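Local coordinates for molybdenum-binding-protein (Azotobacter vinelandii, PDB 1H9M) that binds molybdate in the cytoplasm and probably serves molybdenum homeostasis by storing or buffering the oxyanion, at residues T90-T93 against A98-T101. Residues are numbered along the deposited sequence; the frame is centred on the assembly and turned at random.
Sequences TIET and AEVT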
ATOM      1  N   THR A  90      11.786  -3.665 -19.851  1.00 26.09           N
ATOM      2  CA  THR A  90      10.702  -4.388 -20.493  1.00 24.24           C
ATOM      3  C   THR A  90       9.326  -3.845 -20.040  1.00 24.11           C
ATOM      4  O   THR A  90       9.212  -3.177 -19.006  1.00 22.75           O
ATOM      5  CB  THR A  90      10.707  -5.877 -20.153  1.00 32.46           C
ATOM      6  OG1 THR A  90      10.660  -6.087 -18.735  1.00 38.28           O
ATOM      7  CG2 THR A  90      11.966  -6.613 -20.621  1.00 40.55           C
ATOM      8  N   ILE A  91       8.353  -3.971 -20.931  1.00 21.45           N
ATOM      9  CA  ILE A  91       6.955  -3.664 -20.642  1.00 24.16           C
ATOM     10  C   ILE A  91       6.104  -4.861 -21.071  1.00 28.41           C
ATOM     11  O   ILE A  91       6.206  -5.350 -22.202  1.00 28.33           O
ATOM     12  CB  ILE A  91       6.409  -2.390 -21.265  1.00 23.84           C
ATOM     13  CG1 ILE A  91       7.297  -1.189 -20.887  1.00 23.45           C
ATOM     14  CG2 ILE A  91       4.983  -2.081 -20.812  1.00 24.80           C
ATOM     15  CD1 ILE A  91       6.833   0.145 -21.409  1.00 27.17           C
ATOM     16  N   GLU A  92       5.323  -5.341 -20.094  1.00 22.68           N
ATOM     17  CA  GLU A  92       4.369  -6.395 -20.456  1.00 24.72           C
ATOM     18  C   GLU A  92       2.970  -5.801 -20.276  1.00 25.43           C
ATOM     19  O   GLU A  92       2.624  -5.545 -19.115  1.00 25.61           O
ATOM     20  CB  GLU A  92       4.549  -7.656 -19.654  1.00 27.53           C
ATOM     21  CG  GLU A  92       3.614  -8.708 -20.262  1.00 42.19           C
ATOM     22  CD  GLU A  92       3.714 -10.043 -19.569  1.00 53.12           C
ATOM     23  OE1 GLU A  92       4.458 -10.165 -18.575  1.00 59.43           O
ATOM     24  OE2 GLU A  92       3.025 -10.964 -20.047  1.00 60.92           O
ATOM     25  N   THR A  93       2.226  -5.613 -21.367  1.00 27.20           N
ATOM     26  CA  THR A  93       0.919  -4.987 -21.243  1.00 26.22           C
ATOM     27  C   THR A  93      -0.185  -6.009 -21.053  1.00 29.31           C
ATOM     28  O   THR A  93      -0.093  -7.128 -21.586  1.00 30.44           O
ATOM     29  CB  THR A  93       0.657  -4.050 -22.427  1.00 34.41           C
ATOM     30  OG1 THR A  93       1.658  -3.023 -22.414  1.00 42.51           O
ATOM     31  CG2 THR A  93      -0.681  -3.348 -22.357  1.00 35.31           C
ATOM     32  N   ALA A  98      -0.202  -2.774 -16.753  1.00 17.64           N
ATOM     33  CA  ALA A  98       0.998  -3.159 -17.440  1.00 19.50           C
ATOM     34  C   ALA A  98       2.165  -3.295 -16.452  1.00 18.79           C
ATOM     35  O   ALA A  98       2.230  -2.489 -15.522  1.00 20.07           O
ATOM     36  CB  ALA A  98       1.493  -2.094 -18.450  1.00 19.74           C
ATOM     37  N   GLU A  99       3.019  -4.290 -16.636  1.00 17.65           N
ATOM     38  CA  GLU A  99       4.134  -4.522 -15.709  1.00 21.28           C
ATOM     39  C   GLU A  99       5.370  -3.907 -16.351  1.00 20.62           C
ATOM     40  O   GLU A  99       5.723  -4.266 -17.493  1.00 22.15           O
ATOM     41  CB  GLU A  99       4.313  -6.029 -15.474  1.00 24.12           C
ATOM     42  CG  GLU A  99       5.413  -6.462 -14.528  1.00 31.45           C
ATOM     43  CD  GLU A  99       5.404  -7.971 -14.262  1.00 30.15           C
ATOM     44  OE1 GLU A  99       4.642  -8.688 -14.946  1.00 49.02           O
ATOM     45  OE2 GLU A  99       6.128  -8.487 -13.391  1.00 39.94           O
ATOM     46  N   VAL A 100       5.935  -2.931 -15.711  1.00 16.04           N
ATOM     47  CA  VAL A 100       7.112  -2.220 -16.254  1.00 16.59           C
ATOM     48  C   VAL A 100       8.339  -2.596 -15.452  1.00 19.38           C
ATOM     49  O   VAL A 100       8.358  -2.368 -14.231  1.00 20.02           O
ATOM     50  CB  VAL A 100       6.890  -0.718 -16.202  1.00 16.25           C
ATOM     51  CG1 VAL A 100       8.104   0.062 -16.762  1.00 21.21           C
ATOM     52  CG2 VAL A 100       5.669  -0.267 -16.990  1.00 19.65           C
ATOM     53  N   THR A 101       9.415  -3.090 -16.101  1.00 16.72           N
ATOM     54  CA  THR A 101      10.651  -3.313 -15.318  1.00 17.89           C
ATOM     55  C   THR A 101      11.700  -2.271 -15.738  1.00 21.55           C
ATOM     56  O   THR A 101      11.836  -2.008 -16.938  1.00 22.91           O
ATOM     57  CB  THR A 101      11.166  -4.721 -15.623  1.00 26.32           C
ATOM     58  OG1 THR A 101      10.229  -5.729 -15.176  1.00 25.92           O
ATOM     59  CG2 THR A 101      12.504  -5.048 -14.966  1.00 31.20           C
TER
HETATM   60  O   HOH W   1       8.077  -5.766 -17.380  1.00 32.10           O
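E92 and E99 face each other across a β-hairpin, made by strands 82-93 and 97-104 of the second TOBE domain, a member of the OB clan. The two residues form a hydrogen-bonded antiparallel pair. E92 N donates to E99 O at 2.8 Å, nearly straight and in the carbonyl plane. E99 N returns a bond to E92 O.

The side chain of E99 can be followed outward. CB lies 4.0 Å from E92 O. CG is anti to the backbone N (chi1 -179°), and the chain stays extended, running out from the sheet at a slant to that of E92. At the tip, OE1 comes 3.9 Å from E92 OE1, with the carboxylate planes almost parallel, 9° apart. The two carboxylates, if both charged, would repel; R9, on which E99 packs, may offset this. The same side chain also packs on T111 and M113 of strand 109-115, and on T115 of the second subunit. It is about 6 Å from a bound molybdate, and residues 94-97, at the turn of the hairpin, line a molybdate pocket.

The other face carries I91, T93, A98 and V100. I91 CG2 touches A98 CB at 4.2 Å and also reaches V100 CG2. V119 of helix 116-121 covers A98 and V100.

T90 and T101 are the next hydrogen-bonded pair along the ladder, on the glutamate side. T101 N donates a good bond to T90 O, but the return bond from T90 N to T101 O is weak at 3.4 Å. Their side chains lie side by side. T90 OG1 sits between its own N and C (chi1 56°), which brings it to 3.4 Å from T101 CB. T101 OG1 is also hydrogen-bonded to T111 OG1. One water bonds to both threonine hydroxyls and donates to E99 O at 2.8 Å.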